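Local coordinates for putative membrane protein (Corynebacterium diphtheriae NCTC 13129, PDB 3C8I) that is of unknown function but contains a DUF3239 domain, the crystallised part of a longer protein that probably sits in the membrane, at residues B[17-21]-B[117-122]; B[29-35]-B[48-54]. All coordinates share one frame; numbering follows the deposited sequence.

Interaction 1 of 2, residues B[17-21]-B[117-122]; sequences VPAMI and QWTTLS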
loop_
_atom_site.group_PDB
_atom_site.type_symbol
_atom_site.label_atom_id
_atom_site.label_comp_id
_atom_site.label_asym_id
_atom_site.label_seq_id
_atom_site.Cartn_x
_atom_site.Cartn_y
_atom_site.Cartn_z
ATOM N N VAL B 17 17.689 -14.050 -1.235
ATOM C CA VAL B 17 16.751 -15.010 -1.762
ATOM C C VAL B 17 16.877 -15.015 -3.285
ATOM O O VAL B 17 17.148 -13.982 -3.897
ATOM C CB VAL B 17 15.280 -14.713 -1.295
ATOM C CG1 VAL B 17 15.188 -14.746 0.233
ATOM C CG2 VAL B 17 14.748 -13.368 -1.823
ATOM N N PRO B 18 16.673 -16.173 -3.906
ATOM C CA PRO B 18 16.582 -16.147 -5.363
ATOM C C PRO B 18 15.250 -15.557 -5.833
ATOM O O PRO B 18 14.207 -15.790 -5.202
ATOM C CB PRO B 18 16.667 -17.616 -5.745
ATOM C CG PRO B 18 16.138 -18.332 -4.573
ATOM C CD PRO B 18 16.496 -17.537 -3.370
ATOM N N ALA B 19 15.306 -14.795 -6.915
ATOM C CA ALA B 19 14.112 -14.363 -7.635
ATOM C C ALA B 19 14.343 -14.541 -9.143
ATOM O O ALA B 19 15.495 -14.667 -9.600
ATOM C CB ALA B 19 13.736 -12.896 -7.272
ATOM N N MET B 20 13.261 -14.574 -9.905
ATOM C CA MET B 20 13.316 -14.873 -11.318
ATOM C C MET B 20 12.131 -14.229 -12.019
ATOM O O MET B 20 11.021 -14.176 -11.467
ATOM C CB MET B 20 13.262 -16.409 -11.487
ATOM C CG MET B 20 13.514 -16.957 -12.910
ATOM S SD MET B 20 13.677 -18.788 -12.896
ATOM C CE MET B 20 15.036 -18.963 -11.796
ATOM N N ILE B 21 12.347 -13.783 -13.255
ATOM C CA ILE B 21 11.270 -13.202 -14.053
ATOM C C ILE B 21 10.323 -14.325 -14.458
ATOM O O ILE B 21 10.724 -15.291 -15.128
ATOM C CB ILE B 21 11.754 -12.439 -15.299
ATOM C CG1 ILE B 21 12.764 -11.338 -14.933
ATOM C CG2 ILE B 21 10.528 -11.901 -16.096
ATOM C CD1 ILE B 21 13.334 -10.578 -16.161
ATOM N N GLN B 117 18.222 -23.943 -4.329
ATOM C CA GLN B 117 17.202 -22.913 -4.220
ATOM C C GLN B 117 16.900 -22.338 -5.593
ATOM O O GLN B 117 15.739 -22.130 -5.933
ATOM C CB GLN B 117 17.623 -21.816 -3.251
ATOM C CG GLN B 117 17.593 -22.245 -1.800
ATOM C CD GLN B 117 17.938 -21.130 -0.829
ATOM O OE1 GLN B 117 17.754 -19.928 -1.107
ATOM N NE2 GLN B 117 18.422 -21.523 0.341
ATOM N N TRP B 118 17.944 -22.093 -6.391
ATOM C CA TRP B 118 17.735 -21.690 -7.780
ATOM C C TRP B 118 16.893 -22.721 -8.521
ATOM O O TRP B 118 15.920 -22.376 -9.168
ATOM C CB TRP B 118 19.054 -21.449 -8.525
ATOM C CG TRP B 118 19.714 -20.141 -8.176
ATOM C CD1 TRP B 118 20.917 -19.976 -7.579
ATOM C CD2 TRP B 118 19.192 -18.836 -8.412
ATOM N NE1 TRP B 118 21.187 -18.637 -7.414
ATOM C CE2 TRP B 118 20.141 -17.911 -7.925
ATOM C CE3 TRP B 118 18.007 -18.353 -8.984
ATOM C CZ2 TRP B 118 19.941 -16.519 -7.982
ATOM C CZ3 TRP B 118 17.806 -16.963 -9.050
ATOM C CH2 TRP B 118 18.764 -16.066 -8.541
ATOM N N THR B 119 17.243 -23.994 -8.401
ATOM C CA THR B 119 16.514 -25.024 -9.129
ATOM C C THR B 119 15.056 -25.174 -8.617
ATOM O O THR B 119 14.115 -25.253 -9.416
ATOM C CB THR B 119 17.334 -26.363 -9.191
ATOM O OG1 THR B 119 17.369 -26.975 -7.895
ATOM C CG2 THR B 119 18.754 -26.108 -9.658
ATOM N N THR B 120 14.856 -25.163 -7.303
ATOM C CA THR B 120 13.496 -25.133 -6.726
ATOM C C THR B 120 12.636 -23.994 -7.294
ATOM O O THR B 120 11.476 -24.193 -7.664
ATOM C CB THR B 120 13.535 -24.996 -5.170
ATOM O OG1 THR B 120 14.096 -26.186 -4.596
ATOM C CG2 THR B 120 12.121 -24.767 -4.586
ATOM N N LEU B 121 13.209 -22.790 -7.361
ATOM C CA LEU B 121 12.493 -21.653 -7.947
ATOM C C LEU B 121 12.191 -21.892 -9.436
ATOM O O LEU B 121 11.059 -21.711 -9.867
ATOM C CB LEU B 121 13.274 -20.348 -7.747
ATOM C CG LEU B 121 12.637 -19.063 -8.309
ATOM C CD1 LEU B 121 11.200 -18.836 -7.789
ATOM C CD2 LEU B 121 13.537 -17.892 -8.017
ATOM N N SER B 122 13.209 -22.307 -10.208
ATOM C CA SER B 122 13.023 -22.576 -11.632
ATOM C C SER B 122 11.915 -23.593 -11.869
ATOM O O SER B 122 11.069 -23.400 -12.736
ATOM C CB SER B 122 14.320 -23.075 -12.258
ATOM O OG SER B 122 15.326 -22.080 -12.141
#

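Interaction 2 of 2, residues B[29-35]-B[48-54]; sequences MVVMALV and ALATRNI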
loop_
_atom_site.group_PDB
_atom_site.type_symbol
_atom_site.label_atom_id
_atom_site.label_comp_id
_atom_site.label_asym_id
_atom_site.label_seq_id
_atom_site.Cartn_x
_atom_site.Cartn_y
_atom_site.Cartn_z
ATOM N N MET B 29 7.019 -6.322 -15.416
ATOM C CA MET B 29 7.332 -7.723 -15.287
ATOM C C MET B 29 6.897 -8.246 -13.923
ATOM O O MET B 29 6.719 -7.483 -12.970
ATOM C CB MET B 29 8.836 -7.965 -15.501
ATOM C CG MET B 29 9.800 -7.459 -14.425
ATOM S SD MET B 29 11.521 -7.260 -15.098
ATOM C CE MET B 29 11.673 -5.479 -15.242
ATOM N N VAL B 30 6.736 -9.553 -13.831
ATOM C CA VAL B 30 6.407 -10.192 -12.568
ATOM C C VAL B 30 7.581 -11.060 -12.181
ATOM O O VAL B 30 8.050 -11.876 -12.967
ATOM C CB VAL B 30 5.099 -11.038 -12.638
ATOM C CG1 VAL B 30 4.865 -11.820 -11.325
ATOM C CG2 VAL B 30 3.906 -10.159 -12.913
ATOM N N VAL B 31 8.089 -10.837 -10.976
ATOM C CA VAL B 31 9.177 -11.614 -10.450
ATOM C C VAL B 31 8.601 -12.546 -9.381
ATOM O O VAL B 31 7.642 -12.199 -8.680
ATOM C CB VAL B 31 10.315 -10.699 -9.940
ATOM C CG1 VAL B 31 11.487 -11.510 -9.451
ATOM C CG2 VAL B 31 10.783 -9.754 -11.055
ATOM N N MET B 32 9.153 -13.752 -9.305
ATOM C CA MET B 32 8.804 -14.734 -8.272
ATOM C C MET B 32 10.055 -14.971 -7.457
ATOM O O MET B 32 11.125 -15.150 -8.033
ATOM C CB MET B 32 8.349 -16.058 -8.914
ATOM C CG MET B 32 7.909 -17.169 -7.912
ATOM S SD MET B 32 7.420 -18.768 -8.699
ATOM C CE MET B 32 5.973 -18.193 -9.487
ATOM N N ALA B 33 9.927 -14.988 -6.136
ATOM C CA ALA B 33 11.040 -15.294 -5.237
ATOM C C ALA B 33 10.742 -16.503 -4.375
ATOM O O ALA B 33 9.589 -16.764 -4.060
ATOM C CB ALA B 33 11.380 -14.071 -4.322
ATOM N N LEU B 34 11.793 -17.245 -4.011
ATOM C CA LEU B 34 11.699 -18.355 -3.060
ATOM C C LEU B 34 12.064 -17.837 -1.661
ATOM O O LEU B 34 13.203 -17.446 -1.404
ATOM C CB LEU B 34 12.619 -19.526 -3.492
ATOM C CG LEU B 34 12.563 -20.806 -2.633
ATOM C CD1 LEU B 34 11.265 -21.576 -2.819
ATOM C CD2 LEU B 34 13.759 -21.732 -2.880
ATOM N N VAL B 35 11.082 -17.830 -0.764
ATOM C CA VAL B 35 11.223 -17.239 0.555
ATOM C C VAL B 35 10.877 -18.233 1.684
ATOM O O VAL B 35 10.167 -19.239 1.494
ATOM C CB VAL B 35 10.354 -15.943 0.703
ATOM C CG1 VAL B 35 10.882 -14.810 -0.193
ATOM C CG2 VAL B 35 8.871 -16.208 0.455
ATOM N N ALA B 48 8.219 -20.926 0.500
ATOM C CA ALA B 48 7.072 -20.372 -0.191
ATOM C C ALA B 48 7.533 -19.567 -1.413
ATOM O O ALA B 48 8.719 -19.194 -1.532
ATOM C CB ALA B 48 6.234 -19.496 0.756
ATOM N N LEU B 49 6.589 -19.318 -2.302
ATOM C CA LEU B 49 6.797 -18.508 -3.490
ATOM C C LEU B 49 6.092 -17.181 -3.280
ATOM O O LEU B 49 4.918 -17.148 -2.892
ATOM C CB LEU B 49 6.215 -19.215 -4.717
ATOM C CG LEU B 49 6.737 -20.642 -4.922
ATOM C CD1 LEU B 49 5.901 -21.380 -5.960
ATOM C CD2 LEU B 49 8.267 -20.623 -5.264
ATOM N N ALA B 50 6.806 -16.086 -3.526
ATOM C CA ALA B 50 6.245 -14.744 -3.376
ATOM C C ALA B 50 6.414 -14.022 -4.696
ATOM O O ALA B 50 7.504 -13.998 -5.241
ATOM C CB ALA B 50 6.975 -13.972 -2.224
ATOM N N THR B 51 5.365 -13.401 -5.208
ATOM C CA THR B 51 5.487 -12.656 -6.438
ATOM C C THR B 51 5.328 -11.160 -6.259
ATOM O O THR B 51 4.728 -10.678 -5.290
ATOM C CB THR B 51 4.484 -13.151 -7.533
ATOM O OG1 THR B 51 3.147 -13.020 -7.052
ATOM C CG2 THR B 51 4.807 -14.598 -8.001
ATOM N N ARG B 52 5.870 -10.416 -7.214
ATOM C CA ARG B 52 5.806 -8.973 -7.193
ATOM C C ARG B 52 5.876 -8.408 -8.596
ATOM O O ARG B 52 6.731 -8.790 -9.386
ATOM C CB ARG B 52 6.978 -8.409 -6.393
ATOM C CG ARG B 52 6.991 -6.915 -6.280
ATOM C CD ARG B 52 8.160 -6.420 -5.416
ATOM N NE ARG B 52 8.152 -4.964 -5.284
ATOM C CZ ARG B 52 8.733 -4.275 -4.307
ATOM N NH1 ARG B 52 9.429 -4.905 -3.371
ATOM N NH2 ARG B 52 8.645 -2.937 -4.280
ATOM N N ASN B 53 4.991 -7.465 -8.861
ATOM C CA ASN B 53 4.979 -6.733 -10.113
ATOM C C ASN B 53 5.981 -5.596 -10.045
ATOM O O ASN B 53 5.950 -4.777 -9.117
ATOM C CB ASN B 53 3.577 -6.245 -10.413
ATOM C CG ASN B 53 2.712 -7.329 -11.035
ATOM O OD1 ASN B 53 2.434 -7.297 -12.241
ATOM N ND2 ASN B 53 2.289 -8.300 -10.231
ATOM N N ILE B 54 6.907 -5.580 -10.992
ATOM C CA ILE B 54 8.022 -4.632 -10.998
ATOM C C ILE B 54 8.130 -3.923 -12.343
ATOM O O ILE B 54 8.018 -4.549 -13.403
ATOM C CB ILE B 54 9.363 -5.355 -10.651
ATOM C CG1 ILE B 54 9.327 -5.848 -9.191
ATOM C CG2 ILE B 54 10.585 -4.428 -10.861
ATOM C CD1 ILE B 54 10.589 -6.707 -8.807
#

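Interaction 1 of 2, residues B[17-21]-B[117-122]
Strand 17-21 and helix 117-122 have their backbones nearest at Pro18 and Trp118, CA atoms 6.2 Å apart. The two short axes approach to 8.5 Å and run in roughly the same direction, 36° apart. No hydrogen bond joins the two segments. Pro18 and Met20 point at the helix and carry most of the strand's share. Pro18 CB sits over one face of the indole, 3.6 Å from the centroid of the six-membered ring, in a CH-pi contact. Ala19 O meets the edge of the same ring in its plane, 3.3 Å from Trp118 CZ3. Trp118 NE1 is bonded to Glu110 O, which helps fix the turn of the ring. Leu121 pushes CD2 between Pro18 and Met20, 3.6 Å from Ala19 CA. Its CG is anti to the backbone N (chi1 -180°), which carries the branch to the strand. Met20 reaches across and its bend (chi3 -59°) sets CE 3.1 Å from Ser122 OG, the Trp118 edge farther off. At the other end Gln117 crosses Pro18 at about a right angle, with OE1 beside CD. This is helix-on-sheet packing, as in alpha+beta folds: helix 115-124 covers one face of the antiparallel sheet at strand 16-24.

Interaction 2 of 2, residues B[29-35]-B[48-54]
Met29 and Ile54 form the first of seven paired positions along two antiparallel strands. The short axes are 4.5 Å apart at closest, with 153° between their directions. Four hydrogen-bonded pairs, Met29-Ile54, Val31-Arg52, Ala33-Ala50 and Val35-Ala48, each carry two N-H...O bonds. Ile54 N to Met29 O is 2.8 Å and nearly straight, at 177°. The non-hydrogen-bonded pairs between them are drawn closer, with 4.3 Å between Met32 CA and Thr51 CA.

On the face with Met32, large and small groups interlock. Met32 lays its chain beside Thr51 CG2, which fits against CB and CG. The sulfur goes on to the two methyls of Leu49, with SD 4.0 Å from CD2. CD2 of Leu49 also meets Leu34 CD1, so this methyl fills the hollow between Met32 and Leu34. Val30 CG1 rests against Thr51 CB at 4.0 Å. Helices 115-124 and 128-132 cover this face, with Leu121 on Met32 and Val131 on Leu49.

The strands are the two arms of a beta hairpin, 29-36 and 47-54, within a six-stranded antiparallel sheet. Strand 16-24 flanks the first arm.

The other face is flatter in the middle, where Ala33 and Ala50 present single methyls. Val35 fills the place beside them. Its CG2 lies between the backbone N and the carbonyl carbon (chi1 -68° for CG1), and it comes 4.0 Å from Ala50 CB. Farther along, Ile54 turns CD1 back over Val31 CG2, 3.8 Å away. Arg52 starts on this face, but its extended chain leads away from strand 29-35. Its NH1 bonds to Pro93 O of the same chain and to Trp98 O of the second subunit.

Interaction 1 and interaction 2 are both largely buried, and their centres lie about 9 Å apart. They share one antiparallel sheet. Strands 16-24 and 29-36 are neighbours in it, joined by probable hydrogen bonds from Met32 N to Met20 O and from Leu34 N to Pro18 O. Interaction 2 builds the sheet from within, through a ladder of backbone bonds. Interaction 1 covers it with a helix through apolar and CH-pi contacts. Leu121 belongs to both settings, since it packs on Met32 as well as on strand 17-21. Each contact has one exposed residue at its margin, Ser122 in one and Asn53 in the other. Along the chain, the hairpin lies inside the long loop closed by interaction 1.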